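Local coordinates for protein rRNA adenine N-6-methyltransferase (Saccharopolyspora erythraea, PDB 6NVM) that dimethylates a specific adenine of 23S rRNA using S-adenosyl-L-methionine, lowering ribosomal affinity for macrolide, lincosamide and streptogramin B antibiotics, at residues S236-C241 with S252-Y257; A264-G270 with R287-L292. All blocks are in the same frame, centred on the assembly; numbering follows the deposited sequence.

Interaction 1 (S236-C241 with S252-Y257)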
loop_
_atom_site.group_PDB
_atom_site.type_symbol
_atom_site.label_atom_id
_atom_site.label_comp_id
_atom_site.label_asym_id
_atom_site.label_seq_id
_atom_site.Cartn_x
_atom_site.Cartn_y
_atom_site.Cartn_z
ATOM N N SER A 236 18.146 -8.373 -2.986
ATOM C CA SER A 236 18.718 -9.709 -2.867
ATOM C C SER A 236 18.970 -10.076 -1.408
ATOM O O SER A 236 18.766 -11.228 -1.009
ATOM C CB SER A 236 20.011 -9.793 -3.676
ATOM O OG SER A 236 20.607 -11.069 -3.548
ATOM N N MET A 237 19.416 -9.112 -0.599
ATOM C CA MET A 237 19.645 -9.377 0.818
ATOM C C MET A 237 18.340 -9.702 1.537
ATOM O O MET A 237 18.289 -10.628 2.355
ATOM C CB MET A 237 20.325 -8.174 1.474
ATOM C CG MET A 237 20.507 -8.287 2.995
ATOM S SD MET A 237 20.679 -6.691 3.812
ATOM C CE MET A 237 19.020 -6.021 3.619
ATOM N N VAL A 238 17.284 -8.934 1.266
ATOM C CA VAL A 238 16.001 -9.173 1.919
ATOM C C VAL A 238 15.455 -10.536 1.521
ATOM O O VAL A 238 15.013 -11.317 2.372
ATOM C CB VAL A 238 15.013 -8.041 1.584
ATOM C CG1 VAL A 238 13.632 -8.351 2.142
ATOM C CG2 VAL A 238 15.525 -6.718 2.148
ATOM N N GLU A 239 15.483 -10.841 0.221
ATOM C CA GLU A 239 15.070 -12.160 -0.249
ATOM C C GLU A 239 15.822 -13.260 0.488
ATOM O O GLU A 239 15.219 -14.204 1.006
ATOM C CB GLU A 239 15.309 -12.280 -1.755
ATOM C CG GLU A 239 14.386 -11.433 -2.613
ATOM C CD GLU A 239 12.992 -12.024 -2.742
ATOM O OE1 GLU A 239 12.659 -12.961 -1.984
ATOM O OE2 GLU A 239 12.229 -11.550 -3.611
ATOM N N LEU A 240 17.148 -13.140 0.547
ATOM C CA LEU A 240 17.973 -14.167 1.174
ATOM C C LEU A 240 17.545 -14.430 2.612
ATOM O O LEU A 240 17.465 -15.586 3.044
ATOM C CB LEU A 240 19.442 -13.743 1.121
ATOM C CG LEU A 240 20.437 -14.587 1.914
ATOM C CD1 LEU A 240 20.425 -16.030 1.434
ATOM C CD2 LEU A 240 21.828 -13.980 1.795
ATOM N N CYS A 241 17.268 -13.373 3.372
ATOM C CA CYS A 241 16.976 -13.536 4.791
ATOM C C CYS A 241 15.570 -14.066 5.038
ATOM O O CYS A 241 15.350 -14.772 6.028
ATOM C CB CYS A 241 17.162 -12.205 5.522
ATOM S SG CYS A 241 18.877 -11.643 5.594
ATOM N N SER A 252 21.686 -17.107 7.481
ATOM C CA SER A 252 21.322 -16.759 6.112
ATOM C C SER A 252 22.331 -15.790 5.511
ATOM O O SER A 252 22.816 -15.991 4.391
ATOM C CB SER A 252 19.918 -16.160 6.086
ATOM O OG SER A 252 18.997 -17.009 6.744
ATOM N N LEU A 253 22.668 -14.727 6.248
ATOM C CA LEU A 253 23.614 -13.741 5.731
ATOM C C LEU A 253 24.984 -14.352 5.471
ATOM O O LEU A 253 25.689 -13.922 4.551
ATOM C CB LEU A 253 23.739 -12.574 6.707
ATOM C CG LEU A 253 22.478 -11.721 6.833
ATOM C CD1 LEU A 253 22.613 -10.758 8.010
ATOM C CD2 LEU A 253 22.220 -10.971 5.536
ATOM N N LEU A 254 25.386 -15.340 6.272
ATOM C CA LEU A 254 26.691 -15.960 6.088
ATOM C C LEU A 254 26.795 -16.712 4.768
ATOM O O LEU A 254 27.911 -16.963 4.300
ATOM C CB LEU A 254 26.987 -16.906 7.253
ATOM C CG LEU A 254 27.248 -16.219 8.596
ATOM C CD1 LEU A 254 27.174 -17.223 9.734
ATOM C CD2 LEU A 254 28.596 -15.517 8.595
ATOM N N ARG A 255 25.664 -17.077 4.158
ATOM C CA ARG A 255 25.694 -17.720 2.848
ATOM C C ARG A 255 26.195 -16.782 1.759
ATOM O O ARG A 255 26.602 -17.254 0.693
ATOM C CB ARG A 255 24.302 -18.226 2.460
ATOM C CG ARG A 255 23.535 -18.957 3.554
ATOM C CD ARG A 255 24.279 -20.168 4.075
ATOM N NE ARG A 255 23.357 -21.231 4.468
ATOM C CZ ARG A 255 23.666 -22.239 5.280
ATOM N NH1 ARG A 255 24.879 -22.330 5.808
ATOM N NH2 ARG A 255 22.752 -23.155 5.571
ATOM N N LYS A 256 26.166 -15.470 1.999
ATOM C CA LYS A 256 26.555 -14.483 0.999
ATOM C C LYS A 256 27.628 -13.511 1.469
ATOM O O LYS A 256 28.339 -12.959 0.619
ATOM C CB LYS A 256 25.329 -13.673 0.545
ATOM C CG LYS A 256 25.615 -12.623 -0.526
ATOM C CD LYS A 256 24.424 -11.703 -0.748
ATOM C CE LYS A 256 23.337 -12.343 -1.600
ATOM N NZ LYS A 256 23.626 -12.226 -3.055
ATOM N N TYR A 257 27.775 -13.278 2.772
ATOM C CA TYR A 257 28.693 -12.260 3.256
ATOM C C TYR A 257 29.698 -12.851 4.240
ATOM O O TYR A 257 29.403 -13.848 4.903
ATOM C CB TYR A 257 27.932 -11.121 3.942
ATOM C CG TYR A 257 27.043 -10.324 3.021
ATOM C CD1 TYR A 257 25.688 -10.602 2.919
ATOM C CD2 TYR A 257 27.557 -9.286 2.259
ATOM C CE1 TYR A 257 24.867 -9.864 2.081
ATOM C CE2 TYR A 257 26.751 -8.548 1.421
ATOM C CZ TYR A 257 25.407 -8.840 1.334
ATOM O OH TYR A 257 24.604 -8.098 0.499
HETATM O O HOH W 1 17.014 -15.656 7.956
#
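Tyr-257 turns its hydroxyl toward helix 228-243, with OH 4.4 Å from Met-237 CB, while one face of its ring carries the aliphatic chain of Lys-256, whose CG sits 3.8 Å above the ring plane and is displaced toward the rim. The backbone N-H groups of these two residues share a single acceptor, Leu-253 O, which fixes where the two side chains start. Lys-256 sets out with CG opposite its own backbone N (chi1 -179°), then bends twice, and this brings NZ round to Ser-236 OG at 3.3 Å. That hydrogen bond is weak, and doubtful besides, since the serine was modelled in two conformers. Leu-240 fills the middle of the contact: its CD2 lies 3.4 Å from Ser-252 O and 3.7 Å from Lys-256 CB, touching both a backbone carbonyl and the root of the lysine chain. The next residue, Cys-241, presses its SG on Leu-253 CD2 at 3.4 Å. A water closes this end, donating to Cys-241 O and to Ser-252 OG, both at 2.7 Å; the serine hydroxyl is also hydrogen-bonded to Val-245 O and Asn-248 O, in the connection between the helices. The pairing belongs to the small helical C-terminal domain that follows the Rossmann-like core in Erm methyltransferases. Its chemistry implies a joint carried by apolar contacts, in which the buried Ser-252 hydroxyl is satisfied by the water and two backbone carbonyls and the lysine contact adds little.

Interaction 2 (A264-G270 with R287-L292); sequences AALDHAG and RLFERL
Arg-287 reaches across to the closing turn of helix 259-269 and holds two successive backbone carbonyls, its NE donating to His-268 O at 3.2 Å and its NH2 to Ala-269 O at 2.8 Å. The second donor stands well above the carbonyl plane, away from the lone pairs. The same arginine places its CD over one face of the His-268 ring, 4.1 Å above the plane and toward the rim. That ring swings out with CG anti to the backbone N (chi1 179°), and its NE2 donates in the ring plane to Glu-290 OE1 at 2.9 Å. The bond is nearly straight, 171° at the hydrogen, though it meets the oxygen from above the carboxylate plane. The carboxylate may favour a protonated ring, an effect the nearby arginine would oppose. The helix ends in a Schellman motif, Gly-270 taking positive phi, and with helix 282-292 it makes a roughly antiparallel pair within the C-terminal helical domain, the short axes 7.8 Å apart at 143°. Alanines permit this closeness. Ala-265 CB packs tightly on Leu-292 CG at 3.5 Å, and Ala-269 CB rests 3.6 Å from Leu-288 N. Leu-288 lies alongside Leu-266, both pointing the same way. At the outer margin Ala-264 CB covers one face of the Arg-291 guanidinium, 3.6 Å from NH2.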
loop_
_atom_site.group_PDB
_atom_site.type_symbol
_atom_site.label_atom_id
_atom_site.label_comp_id
_atom_site.label_asym_id
_atom_site.label_seq_id
_atom_site.Cartn_x
_atom_site.Cartn_y
_atom_site.Cartn_z
ATOM N N ALA A 264 29.428 -7.195 12.142
ATOM C CA ALA A 264 29.456 -5.736 12.198
ATOM C C ALA A 264 28.134 -5.138 11.726
ATOM O O ALA A 264 27.679 -4.119 12.263
ATOM C CB ALA A 264 30.612 -5.202 11.351
ATOM N N ALA A 265 27.513 -5.751 10.714
ATOM C CA ALA A 265 26.273 -5.214 10.157
ATOM C C ALA A 265 25.106 -5.412 11.114
ATOM O O ALA A 265 24.294 -4.503 11.315
ATOM C CB ALA A 265 25.976 -5.873 8.813
ATOM N N LEU A 266 24.988 -6.607 11.691
ATOM C CA LEU A 266 23.960 -6.846 12.698
ATOM C C LEU A 266 24.063 -5.834 13.831
ATOM O O LEU A 266 23.065 -5.214 14.222
ATOM C CB LEU A 266 24.078 -8.275 13.232
ATOM C CG LEU A 266 23.705 -9.373 12.237
ATOM C CD1 LEU A 266 24.143 -10.736 12.763
ATOM C CD2 LEU A 266 22.209 -9.371 11.955
ATOM N N ASP A 267 25.274 -5.635 14.360
ATOM C CA ASP A 267 25.450 -4.690 15.455
ATOM C C ASP A 267 25.097 -3.269 15.018
ATOM O O ASP A 267 24.452 -2.525 15.762
ATOM C CB ASP A 267 26.886 -4.754 15.980
ATOM C CG ASP A 267 27.155 -5.991 16.839
ATOM O OD1 ASP A 267 26.221 -6.793 17.075
ATOM O OD2 ASP A 267 28.311 -6.159 17.288
ATOM N N HIS A 268 25.518 -2.875 13.813
ATOM C CA HIS A 268 25.185 -1.549 13.300
ATOM C C HIS A 268 23.676 -1.351 13.227
ATOM O O HIS A 268 23.160 -0.276 13.566
ATOM C CB HIS A 268 25.833 -1.354 11.923
ATOM C CG HIS A 268 25.530 -0.032 11.291
ATOM N ND1 HIS A 268 25.857 1.167 11.887
ATOM C CD2 HIS A 268 24.929 0.280 10.117
ATOM C CE1 HIS A 268 25.468 2.162 11.106
ATOM N NE2 HIS A 268 24.903 1.650 10.027
ATOM N N ALA A 269 22.949 -2.380 12.789
ATOM C CA ALA A 269 21.502 -2.302 12.668
ATOM C C ALA A 269 20.784 -2.478 13.997
ATOM O O ALA A 269 19.578 -2.217 14.066
ATOM C CB ALA A 269 21.005 -3.360 11.682
ATOM N N GLY A 270 21.482 -2.896 15.048
ATOM C CA GLY A 270 20.815 -3.189 16.299
ATOM C C GLY A 270 19.975 -4.445 16.250
ATOM O O GLY A 270 18.947 -4.522 16.933
ATOM N N ARG A 287 19.844 -0.118 7.658
ATOM C CA ARG A 287 21.139 -0.046 8.328
ATOM C C ARG A 287 21.942 -1.323 8.110
ATOM O O ARG A 287 23.156 -1.273 7.886
ATOM C CB ARG A 287 20.943 0.212 9.821
ATOM C CG ARG A 287 20.583 1.659 10.162
ATOM C CD ARG A 287 21.054 2.027 11.572
ATOM N NE ARG A 287 20.456 1.162 12.585
ATOM C CZ ARG A 287 19.249 1.346 13.109
ATOM N NH1 ARG A 287 18.498 2.370 12.723
ATOM N NH2 ARG A 287 18.789 0.503 14.022
ATOM N N LEU A 288 21.278 -2.476 8.182
ATOM C CA LEU A 288 21.951 -3.744 7.923
ATOM C C LEU A 288 22.592 -3.741 6.541
ATOM O O LEU A 288 23.756 -4.128 6.380
ATOM C CB LEU A 288 20.949 -4.894 8.058
ATOM C CG LEU A 288 21.473 -6.332 8.020
ATOM C CD1 LEU A 288 22.269 -6.643 9.285
ATOM C CD2 LEU A 288 20.311 -7.312 7.854
ATOM N N PHE A 289 21.839 -3.303 5.527
ATOM C CA PHE A 289 22.365 -3.292 4.167
ATOM C C PHE A 289 23.491 -2.280 4.028
ATOM O O PHE A 289 24.499 -2.550 3.370
ATOM C CB PHE A 289 21.250 -2.981 3.167
ATOM C CG PHE A 289 21.747 -2.835 1.756
ATOM C CD1 PHE A 289 22.172 -3.944 1.047
ATOM C CD2 PHE A 289 21.814 -1.590 1.151
ATOM C CE1 PHE A 289 22.647 -3.820 -0.243
ATOM C CE2 PHE A 289 22.290 -1.457 -0.143
ATOM C CZ PHE A 289 22.709 -2.574 -0.838
ATOM N N GLU A 290 23.326 -1.107 4.642
ATOM C CA GLU A 290 24.352 -0.073 4.591
ATOM C C GLU A 290 25.713 -0.632 4.979
ATOM O O GLU A 290 26.703 -0.443 4.268
ATOM C CB GLU A 290 23.946 1.071 5.518
ATOM C CG GLU A 290 24.927 2.224 5.594
ATOM C CD GLU A 290 24.448 3.317 6.540
ATOM O OE1 GLU A 290 23.931 2.984 7.636
ATOM O OE2 GLU A 290 24.577 4.505 6.180
ATOM N N ARG A 291 25.780 -1.330 6.114
ATOM C CA ARG A 291 27.061 -1.855 6.571
ATOM C C ARG A 291 27.505 -3.043 5.728
ATOM O O ARG A 291 28.697 -3.192 5.436
ATOM C CB ARG A 291 26.977 -2.246 8.048
ATOM C CG ARG A 291 28.293 -2.764 8.631
ATOM C CD ARG A 291 29.431 -1.749 8.472
ATOM N NE ARG A 291 30.693 -2.261 9.002
ATOM C CZ ARG A 291 31.519 -3.062 8.335
ATOM N NH1 ARG A 291 31.225 -3.455 7.100
ATOM N NH2 ARG A 291 32.644 -3.476 8.905
ATOM N N LEU A 292 26.567 -3.905 5.328
ATOM C CA LEU A 292 26.951 -5.050 4.511
ATOM C C LEU A 292 27.477 -4.623 3.152
ATOM O O LEU A 292 28.362 -5.282 2.597
ATOM C CB LEU A 292 25.770 -5.997 4.325
ATOM C CG LEU A 292 25.409 -6.862 5.530
ATOM C CD1 LEU A 292 24.196 -7.681 5.201
ATOM C CD2 LEU A 292 26.566 -7.770 5.930
#

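In the fold
Interactions 1 and 2 are successive along the chain, their centres 13 Å apart, and they join through a shared apolar layer. Leu-253 CD2 meets Leu-292 CD1 at 3.9 Å, while Tyr-257 CE2 lies 3.8 Å from Leu-292 O, a carbonyl hydrogen-bonded to Arg-261. Met-237 also packs on Phe-289 and Leu-292, contacts that hold for one of its two modelled conformers. Helix 282-292 thereby packs against both partners of interaction 1. Together the contacts illustrate how a small helical domain is built from helix pairs whose side chains pack on one another. The centres of the two contacts lie about 25 and 26 Å from the centre of the chain, away from the predicted S-adenosyl-L-methionine site.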